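Local coordinates for protein fervidolysin (Fervidobacterium pennivorans, PDB 1R6V) that degrades keratin into peptides as a subtilisin-like serine protease, allowing its bacterium to grow on native feathers, at residues Ile520-Arg534 with Leu655-Phe669. The protein carries 1 engineered substitution. Residues are numbered along the deposited sequence; the frame is centred on the assembly and turned at random.
Sequences IPGGYAIALRMAEER and LGTDSQPIYVWWTIF
The guanidinium of R529 lies flat on the indole of W666, a stack that shows how two β-sandwich domains can be joined by buried charged and aromatic groups together. The planes are 6° apart and CZ of the extended arginine stands 3.6 Å from the centroid of the W666 six-membered ring, a cation-pi contact. What fixes the guanidinium's rotation lies at its edge: NH1 donates almost straight (169°) to W665 O at 2.8 Å and also forms a salt bridge with E532 OE2, and NE forms one with D649 outside the two segments. E532 in turn spans the interface. Its OE2 accepts a hydrogen bond from T667 N, from above the carboxylate plane at 2.7 Å, and its OE1 accepts one from R529 N, so the carboxylate ties the backbone just before the 3-10 segment 530-532 to strand 666-669. W665 places CG between its backbone N and carbonyl carbon (chi1 64°), which carries the indole to the loop; NE1 gives its hydrogen to I526 O at 3.0 Å, nearly within the ring plane, and L528 CD1 sits over one face in a CH-pi contact. G523 O, in the indole plane at its edge, is buried without a hydrogen-bonding partner in the model. Packing is looser at exposed I520, which merely brushes L655, CG2 to CD2 at 4.1 Å. At the other end a water donates to both E532 O and T667 O, while R534 CG packs against F669 CE1 at 3.5 Å. The contact thus couples the loop between strands 496-505 and 535-543 of the Ig-like domain to strand 666-669 of the second sandwich, which pairs antiparallel with 604-610, while W666 also packs on strands 619-627 and 630-638.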
ATOM      1  N   ILE A 520       9.191 -21.545 -16.210  1.00 44.66           N
ATOM      2  CA  ILE A 520      10.164 -20.552 -16.656  1.00 41.59           C
ATOM      3  C   ILE A 520       9.737 -19.159 -16.188  1.00 39.62           C
ATOM      4  O   ILE A 520       8.551 -18.825 -16.209  1.00 40.22           O
ATOM      5  CB  ILE A 520      10.282 -20.551 -18.203  1.00 42.10           C
ATOM      6  CG1 ILE A 520      11.066 -21.781 -18.670  1.00 42.48           C
ATOM      7  CG2 ILE A 520      10.963 -19.278 -18.684  1.00 42.52           C
ATOM      8  CD1 ILE A 520      11.285 -21.833 -20.178  1.00 42.38           C
ATOM      9  N   PRO A 521      10.703 -18.328 -15.759  1.00 37.08           N
ATOM     10  CA  PRO A 521      10.373 -16.976 -15.295  1.00 34.36           C
ATOM     11  C   PRO A 521       9.834 -16.128 -16.440  1.00 31.44           C
ATOM     12  O   PRO A 521      10.228 -16.310 -17.589  1.00 30.84           O
ATOM     13  CB  PRO A 521      11.708 -16.462 -14.763  1.00 34.51           C
ATOM     14  CG  PRO A 521      12.694 -17.130 -15.660  1.00 35.81           C
ATOM     15  CD  PRO A 521      12.161 -18.544 -15.737  1.00 36.00           C
ATOM     16  N   GLY A 522       8.925 -15.211 -16.127  1.00 28.65           N
ATOM     17  CA  GLY A 522       8.363 -14.360 -17.157  1.00 25.47           C
ATOM     18  C   GLY A 522       9.281 -13.187 -17.419  1.00 22.81           C
ATOM     19  O   GLY A 522       9.215 -12.548 -18.471  1.00 23.87           O
ATOM     20  N   GLY A 523      10.161 -12.921 -16.461  1.00 20.99           N
ATOM     21  CA  GLY A 523      11.072 -11.797 -16.583  1.00 19.40           C
ATOM     22  C   GLY A 523      10.393 -10.536 -16.058  1.00 18.66           C
ATOM     23  O   GLY A 523      10.610  -9.438 -16.569  1.00 17.99           O
ATOM     24  N   TYR A 524       9.569 -10.687 -15.025  1.00 18.25           N
ATOM     25  CA  TYR A 524       8.852  -9.534 -14.459  1.00 17.44           C
ATOM     26  C   TYR A 524       9.479  -8.999 -13.170  1.00 18.61           C
ATOM     27  O   TYR A 524       9.466  -7.790 -12.913  1.00 19.54           O
ATOM     28  CB  TYR A 524       7.401  -9.906 -14.173  1.00 18.34           C
ATOM     29  CG  TYR A 524       6.707 -10.601 -15.320  1.00 19.39           C
ATOM     30  CD1 TYR A 524       6.751 -10.077 -16.609  1.00 21.87           C
ATOM     31  CD2 TYR A 524       6.023 -11.794 -15.112  1.00 22.03           C
ATOM     32  CE1 TYR A 524       6.129 -10.739 -17.672  1.00 22.65           C
ATOM     33  CE2 TYR A 524       5.398 -12.461 -16.158  1.00 23.48           C
ATOM     34  CZ  TYR A 524       5.456 -11.931 -17.435  1.00 24.75           C
ATOM     35  OH  TYR A 524       4.843 -12.607 -18.469  1.00 25.89           O
ATOM     36  N   ALA A 525      10.003  -9.901 -12.352  1.00 18.55           N
ATOM     37  CA  ALA A 525      10.628  -9.514 -11.091  1.00 17.99           C
ATOM     38  C   ALA A 525      11.990  -8.882 -11.332  1.00 17.73           C
ATOM     39  O   ALA A 525      12.560  -8.997 -12.409  1.00 17.66           O
ATOM     40  CB  ALA A 525      10.765 -10.729 -10.178  1.00 17.56           C
ATOM     41  N   ILE A 526      12.513  -8.199 -10.323  1.00 16.23           N
ATOM     42  CA  ILE A 526      13.811  -7.569 -10.458  1.00 17.04           C
ATOM     43  C   ILE A 526      14.887  -8.648 -10.518  1.00 17.10           C
ATOM     44  O   ILE A 526      15.814  -8.564 -11.320  1.00 18.34           O
ATOM     45  CB  ILE A 526      14.104  -6.672  -9.263  1.00 14.66           C
ATOM     46  CG1 ILE A 526      13.164  -5.460  -9.284  1.00 16.40           C
ATOM     47  CG2 ILE A 526      15.556  -6.245  -9.280  1.00 16.50           C
ATOM     48  CD1 ILE A 526      13.308  -4.584 -10.527  1.00 16.50           C
ATOM     49  N   ALA A 527      14.753  -9.638  -9.639  1.00 17.78           N
ATOM     50  CA  ALA A 527      15.694 -10.746  -9.557  1.00 19.22           C
ATOM     51  C   ALA A 527      14.954 -12.012  -9.951  1.00 20.54           C
ATOM     52  O   ALA A 527      13.779 -12.181  -9.623  1.00 22.08           O
ATOM     53  CB  ALA A 527      16.228 -10.879  -8.128  1.00 21.13           C
ATOM     54  N   LEU A 528      15.644 -12.904 -10.646  1.00 19.20           N
ATOM     55  CA  LEU A 528      15.034 -14.143 -11.100  1.00 19.75           C
ATOM     56  C   LEU A 528      15.337 -15.341 -10.217  1.00 20.94           C
ATOM     57  O   LEU A 528      14.710 -16.392 -10.369  1.00 21.49           O
ATOM     58  CB  LEU A 528      15.506 -14.445 -12.530  1.00 19.97           C
ATOM     59  CG  LEU A 528      15.219 -13.339 -13.555  1.00 21.22           C
ATOM     60  CD1 LEU A 528      15.830 -13.688 -14.918  1.00 20.90           C
ATOM     61  CD2 LEU A 528      13.714 -13.157 -13.686  1.00 23.83           C
ATOM     62  N   ARG A 529      16.285 -15.182  -9.293  1.00 20.76           N
ATOM     63  CA  ARG A 529      16.702 -16.288  -8.433  1.00 21.72           C
ATOM     64  C   ARG A 529      16.874 -15.938  -6.961  1.00 21.73           C
ATOM     65  O   ARG A 529      17.363 -14.864  -6.629  1.00 19.87           O
ATOM     66  CB  ARG A 529      18.031 -16.847  -8.935  1.00 20.94           C
ATOM     67  CG  ARG A 529      18.047 -17.134 -10.416  1.00 20.97           C
ATOM     68  CD  ARG A 529      19.423 -17.582 -10.874  1.00 19.06           C
ATOM     69  NE  ARG A 529      19.487 -17.619 -12.329  1.00 16.24           N
ATOM     70  CZ  ARG A 529      19.534 -16.537 -13.102  1.00 18.17           C
ATOM     71  NH1 ARG A 529      19.534 -15.326 -12.559  1.00 17.09           N
ATOM     72  NH2 ARG A 529      19.546 -16.662 -14.426  1.00 15.54           N
ATOM     73  N   MET A 530      16.494 -16.871  -6.092  1.00 22.55           N
ATOM     74  CA  MET A 530      16.629 -16.662  -4.652  1.00 24.33           C
ATOM     75  C   MET A 530      18.102 -16.417  -4.316  1.00 23.62           C
ATOM     76  O   MET A 530      18.428 -15.658  -3.402  1.00 22.92           O
ATOM     77  CB  MET A 530      16.105 -17.886  -3.886  1.00 27.80           C
ATOM     78  CG  MET A 530      16.057 -17.698  -2.375  1.00 33.32           C
ATOM     79  SD  MET A 530      15.371 -19.136  -1.514  1.00 38.31           S
ATOM     80  CE  MET A 530      13.664 -18.679  -1.439  1.00 36.72           C
ATOM     81  N   ALA A 531      18.997 -17.038  -5.082  1.00 20.63           N
ATOM     82  CA  ALA A 531      20.425 -16.883  -4.849  1.00 18.73           C
ATOM     83  C   ALA A 531      20.918 -15.447  -5.016  1.00 18.49           C
ATOM     84  O   ALA A 531      21.999 -15.104  -4.541  1.00 19.52           O
ATOM     85  CB  ALA A 531      21.221 -17.818  -5.784  1.00 19.80           C
ATOM     86  N   GLU A 532      20.130 -14.609  -5.687  1.00 17.02           N
ATOM     87  CA  GLU A 532      20.509 -13.219  -5.907  1.00 17.03           C
ATOM     88  C   GLU A 532      20.088 -12.302  -4.751  1.00 17.77           C
ATOM     89  O   GLU A 532      20.590 -11.183  -4.625  1.00 17.89           O
ATOM     90  CB  GLU A 532      19.901 -12.720  -7.218  1.00 18.00           C
ATOM     91  CG  GLU A 532      20.407 -13.507  -8.415  1.00 18.85           C
ATOM     92  CD  GLU A 532      19.607 -13.273  -9.674  1.00 19.95           C
ATOM     93  OE1 GLU A 532      18.360 -13.237  -9.579  1.00 19.97           O
ATOM     94  OE2 GLU A 532      20.236 -13.142 -10.747  1.00 19.50           O
ATOM     95  N   GLU A 533      19.175 -12.778  -3.923  1.00 19.21           N
ATOM     96  CA  GLU A 533      18.699 -11.991  -2.790  1.00 22.23           C
ATOM     97  C   GLU A 533      19.839 -11.732  -1.804  1.00 22.96           C
ATOM     98  O   GLU A 533      20.666 -12.603  -1.554  1.00 21.99           O
ATOM     99  CB  GLU A 533      17.561 -12.721  -2.073  1.00 25.73           C
ATOM    100  CG  GLU A 533      16.949 -11.909  -0.930  1.00 31.73           C
ATOM    101  CD  GLU A 533      15.960 -12.695  -0.083  1.00 35.44           C
ATOM    102  OE1 GLU A 533      15.470 -12.131   0.927  1.00 37.02           O
ATOM    103  OE2 GLU A 533      15.668 -13.867  -0.419  1.00 36.85           O
ATOM    104  N   ARG A 534      19.877 -10.517  -1.263  1.00 21.83           N
ATOM    105  CA  ARG A 534      20.890 -10.121  -0.289  1.00 22.23           C
ATOM    106  C   ARG A 534      20.114  -9.707   0.964  1.00 22.75           C
ATOM    107  O   ARG A 534      18.952  -9.319   0.873  1.00 19.90           O
ATOM    108  CB  ARG A 534      21.694  -8.923  -0.801  1.00 24.05           C
ATOM    109  CG  ARG A 534      22.279  -9.058  -2.204  1.00 26.55           C
ATOM    110  CD  ARG A 534      23.571  -9.848  -2.189  1.00 29.09           C
ATOM    111  NE  ARG A 534      23.332 -11.197  -1.722  1.00 30.87           N
ATOM    112  CZ  ARG A 534      24.217 -11.954  -1.090  1.00 28.23           C
ATOM    113  NH1 ARG A 534      25.439 -11.506  -0.826  1.00 30.83           N
ATOM    114  NH2 ARG A 534      23.862 -13.167  -0.710  1.00 30.12           N
ATOM    115  N   LEU A 655      13.537 -14.132 -23.061  1.00 20.21           N
ATOM    116  CA  LEU A 655      12.217 -14.036 -22.456  1.00 20.32           C
ATOM    117  C   LEU A 655      11.354 -13.074 -23.257  1.00 20.92           C
ATOM    118  O   LEU A 655      10.174 -12.898 -22.969  1.00 21.28           O
ATOM    119  CB  LEU A 655      12.334 -13.549 -21.003  1.00 19.14           C
ATOM    120  CG  LEU A 655      13.229 -14.426 -20.123  1.00 20.30           C
ATOM    121  CD1 LEU A 655      13.387 -13.832 -18.718  1.00 18.77           C
ATOM    122  CD2 LEU A 655      12.614 -15.825 -20.041  1.00 21.49           C
ATOM    123  N   GLY A 656      11.969 -12.463 -24.269  1.00 21.59           N
ATOM    124  CA  GLY A 656      11.268 -11.516 -25.118  1.00 23.23           C
ATOM    125  C   GLY A 656      11.081 -12.066 -26.516  1.00 24.17           C
ATOM    126  O   GLY A 656      10.704 -13.223 -26.679  1.00 24.62           O
ATOM    127  N   THR A 657      11.342 -11.239 -27.524  1.00 24.80           N
ATOM    128  CA  THR A 657      11.196 -11.658 -28.914  1.00 26.80           C
ATOM    129  C   THR A 657      12.465 -11.357 -29.686  1.00 26.78           C
ATOM    130  O   THR A 657      13.363 -10.687 -29.185  1.00 27.53           O
ATOM    131  CB  THR A 657      10.057 -10.904 -29.611  1.00 26.68           C
ATOM    132  OG1 THR A 657      10.406  -9.517 -29.698  1.00 27.34           O
ATOM    133  CG2 THR A 657       8.755 -11.056 -28.838  1.00 27.78           C
ATOM    134  N   ASP A 658      12.536 -11.840 -30.921  1.00 29.15           N
ATOM    135  CA  ASP A 658      13.705 -11.591 -31.747  1.00 30.71           C
ATOM    136  C   ASP A 658      13.883 -10.082 -31.907  1.00 30.74           C
ATOM    137  O   ASP A 658      14.987  -9.555 -31.761  1.00 29.82           O
ATOM    138  CB  ASP A 658      13.532 -12.248 -33.122  1.00 34.63           C
ATOM    139  CG  ASP A 658      14.758 -12.100 -34.004  1.00 38.20           C
ATOM    140  OD1 ASP A 658      15.128 -10.950 -34.344  1.00 40.89           O
ATOM    141  OD2 ASP A 658      15.355 -13.142 -34.361  1.00 41.32           O
ATOM    142  N   SER A 659      12.780  -9.392 -32.196  1.00 29.94           N
ATOM    143  CA  SER A 659      12.787  -7.942 -32.388  1.00 31.08           C
ATOM    144  C   SER A 659      13.106  -7.166 -31.113  1.00 29.84           C
ATOM    145  O   SER A 659      13.875  -6.204 -31.141  1.00 29.40           O
ATOM    146  CB  SER A 659      11.428  -7.486 -32.930  1.00 31.51           C
ATOM    147  OG  SER A 659      11.260  -6.089 -32.771  1.00 37.38           O
ATOM    148  N   GLN A 660      12.492  -7.582 -30.009  1.00 29.14           N
ATOM    149  CA  GLN A 660      12.691  -6.949 -28.703  1.00 28.54           C
ATOM    150  C   GLN A 660      13.188  -8.008 -27.725  1.00 26.14           C
ATOM    151  O   GLN A 660      12.412  -8.542 -26.934  1.00 25.37           O
ATOM    152  CB  GLN A 660      11.373  -6.374 -28.167  1.00 31.40           C
ATOM    153  CG  GLN A 660      10.903  -5.082 -28.811  1.00 37.08           C
ATOM    154  CD  GLN A 660      11.902  -3.953 -28.652  1.00 39.22           C
ATOM    155  OE1 GLN A 660      12.768  -3.745 -29.506  1.00 43.23           O
ATOM    156  NE2 GLN A 660      11.795  -3.222 -27.549  1.00 40.52           N
ATOM    157  N   PRO A 661      14.489  -8.324 -27.771  1.00 23.60           N
ATOM    158  CA  PRO A 661      15.057  -9.334 -26.875  1.00 22.28           C
ATOM    159  C   PRO A 661      15.239  -8.913 -25.421  1.00 20.31           C
ATOM    160  O   PRO A 661      15.455  -7.747 -25.105  1.00 18.98           O
ATOM    161  CB  PRO A 661      16.398  -9.641 -27.525  1.00 22.26           C
ATOM    162  CG  PRO A 661      16.820  -8.277 -28.011  1.00 22.22           C
ATOM    163  CD  PRO A 661      15.524  -7.796 -28.680  1.00 24.11           C
ATOM    164  N   ILE A 662      15.122  -9.898 -24.545  1.00 20.69           N
ATOM    165  CA  ILE A 662      15.358  -9.716 -23.129  1.00 20.27           C
ATOM    166  C   ILE A 662      15.772 -11.101 -22.639  1.00 18.06           C
ATOM    167  O   ILE A 662      14.936 -11.942 -22.336  1.00 17.72           O
ATOM    168  CB  ILE A 662      14.103  -9.184 -22.353  1.00 22.40           C
ATOM    169  CG1 ILE A 662      14.378  -9.240 -20.857  1.00 26.74           C
ATOM    170  CG2 ILE A 662      12.866  -9.984 -22.676  1.00 23.77           C
ATOM    171  CD1 ILE A 662      15.630  -8.578 -20.476  1.00 28.55           C
ATOM    172  N   TYR A 663      17.080 -11.340 -22.611  1.00 17.53           N
ATOM    173  CA  TYR A 663      17.588 -12.629 -22.176  1.00 17.58           C
ATOM    174  C   TYR A 663      17.634 -12.717 -20.665  1.00 18.25           C
ATOM    175  O   TYR A 663      17.747 -11.700 -19.982  1.00 17.88           O
ATOM    176  CB  TYR A 663      18.997 -12.879 -22.724  1.00 16.91           C
ATOM    177  CG  TYR A 663      19.007 -13.284 -24.182  1.00 18.81           C
ATOM    178  CD1 TYR A 663      19.103 -12.328 -25.189  1.00 20.19           C
ATOM    179  CD2 TYR A 663      18.868 -14.624 -24.549  1.00 20.01           C
ATOM    180  CE1 TYR A 663      19.057 -12.694 -26.530  1.00 21.84           C
ATOM    181  CE2 TYR A 663      18.819 -15.002 -25.888  1.00 20.29           C
ATOM    182  CZ  TYR A 663      18.914 -14.028 -26.869  1.00 23.21           C
ATOM    183  OH  TYR A 663      18.854 -14.384 -28.194  1.00 26.35           O
ATOM    184  N   VAL A 664      17.529 -13.945 -20.166  1.00 16.09           N
ATOM    185  CA  VAL A 664      17.609 -14.216 -18.735  1.00 16.35           C
ATOM    186  C   VAL A 664      18.835 -13.459 -18.236  1.00 15.63           C
ATOM    187  O   VAL A 664      19.885 -13.421 -18.897  1.00 15.80           O
ATOM    188  CB  VAL A 664      17.762 -15.745 -18.490  1.00 15.75           C
ATOM    189  CG1 VAL A 664      18.303 -16.017 -17.106  1.00 17.69           C
ATOM    190  CG2 VAL A 664      16.393 -16.425 -18.644  1.00 16.86           C
ATOM    191  N   TRP A 665      18.696 -12.828 -17.077  1.00 14.80           N
ATOM    192  CA  TRP A 665      19.797 -12.057 -16.530  1.00 14.84           C
ATOM    193  C   TRP A 665      20.195 -12.481 -15.131  1.00 13.12           C
ATOM    194  O   TRP A 665      19.471 -13.223 -14.470  1.00 14.72           O
ATOM    195  CB  TRP A 665      19.448 -10.566 -16.537  1.00 14.88           C
ATOM    196  CG  TRP A 665      18.289 -10.211 -15.647  1.00 17.61           C
ATOM    197  CD1 TRP A 665      18.341  -9.852 -14.322  1.00 17.70           C
ATOM    198  CD2 TRP A 665      16.906 -10.182 -16.015  1.00 19.17           C
ATOM    199  NE1 TRP A 665      17.075  -9.605 -13.849  1.00 17.62           N
ATOM    200  CE2 TRP A 665      16.173  -9.799 -14.865  1.00 18.93           C
ATOM    201  CE3 TRP A 665      16.212 -10.443 -17.207  1.00 20.24           C
ATOM    202  CZ2 TRP A 665      14.775  -9.665 -14.868  1.00 19.82           C
ATOM    203  CZ3 TRP A 665      14.817 -10.310 -17.213  1.00 21.51           C
ATOM    204  CH2 TRP A 665      14.116  -9.924 -16.048  1.00 21.29           C
ATOM    205  N   TRP A 666      21.366 -12.004 -14.719  1.00 14.48           N
ATOM    206  CA  TRP A 666      21.937 -12.277 -13.397  1.00 14.51           C
ATOM    207  C   TRP A 666      21.990 -10.921 -12.702  1.00 14.99           C
ATOM    208  O   TRP A 666      22.540  -9.956 -13.242  1.00 16.22           O
ATOM    209  CB  TRP A 666      23.345 -12.861 -13.549  1.00 15.60           C
ATOM    210  CG  TRP A 666      23.353 -14.057 -14.448  1.00 16.66           C
ATOM    211  CD1 TRP A 666      23.416 -14.054 -15.809  1.00 17.30           C
ATOM    212  CD2 TRP A 666      23.183 -15.425 -14.053  1.00 16.97           C
ATOM    213  NE1 TRP A 666      23.289 -15.335 -16.290  1.00 17.85           N
ATOM    214  CE2 TRP A 666      23.144 -16.197 -15.234  1.00 16.96           C
ATOM    215  CE3 TRP A 666      23.053 -16.070 -12.814  1.00 17.45           C
ATOM    216  CZ2 TRP A 666      22.983 -17.585 -15.219  1.00 16.08           C
ATOM    217  CZ3 TRP A 666      22.891 -17.450 -12.796  1.00 18.34           C
ATOM    218  CH2 TRP A 666      22.857 -18.192 -13.996  1.00 16.35           C
ATOM    219  N   THR A 667      21.412 -10.864 -11.511  1.00 16.09           N
ATOM    220  CA  THR A 667      21.330  -9.627 -10.743  1.00 16.60           C
ATOM    221  C   THR A 667      22.417  -9.570  -9.673  1.00 17.61           C
ATOM    222  O   THR A 667      22.445 -10.403  -8.771  1.00 16.76           O
ATOM    223  CB  THR A 667      19.920  -9.520 -10.114  1.00 15.22           C
ATOM    224  OG1 THR A 667      18.936  -9.573 -11.156  1.00 16.95           O
ATOM    225  CG2 THR A 667      19.747  -8.204  -9.364  1.00 15.70           C
ATOM    226  N   ILE A 668      23.305  -8.591  -9.797  1.00 17.73           N
ATOM    227  CA  ILE A 668      24.413  -8.427  -8.862  1.00 21.38           C
ATOM    228  C   ILE A 668      24.572  -6.976  -8.409  1.00 22.04           C
ATOM    229  O   ILE A 668      24.018  -6.050  -9.015  1.00 21.17           O
ATOM    230  CB  ILE A 668      25.742  -8.932  -9.474  1.00 23.87           C
ATOM    231  CG1 ILE A 668      26.068  -8.169 -10.760  1.00 26.38           C
ATOM    232  CG2 ILE A 668      25.645 -10.427  -9.723  1.00 23.38           C
ATOM    233  CD1 ILE A 668      25.269  -8.593 -11.952  1.00 30.89           C
ATOM    234  N   PHE A 669      25.346  -6.785  -7.343  1.00 21.87           N
ATOM    235  CA  PHE A 669      25.523  -5.457  -6.773  1.00 23.43           C
ATOM    236  C   PHE A 669      26.963  -4.971  -6.625  1.00 25.08           C
ATOM    237  O   PHE A 669      27.209  -3.891  -6.090  1.00 25.15           O
ATOM    238  CB  PHE A 669      24.797  -5.426  -5.423  1.00 23.25           C
ATOM    239  CG  PHE A 669      23.389  -5.957  -5.501  1.00 20.80           C
ATOM    240  CD1 PHE A 669      23.123  -7.300  -5.273  1.00 20.55           C
ATOM    241  CD2 PHE A 669      22.347  -5.129  -5.900  1.00 20.92           C
ATOM    242  CE1 PHE A 669      21.838  -7.823  -5.455  1.00 21.57           C
ATOM    243  CE2 PHE A 669      21.056  -5.639  -6.086  1.00 19.63           C
ATOM    244  CZ  PHE A 669      20.800  -6.987  -5.864  1.00 20.98           C
TER
HETATM  245  O   HOH W   1      23.096 -10.934  -6.012  1.00 18.62           O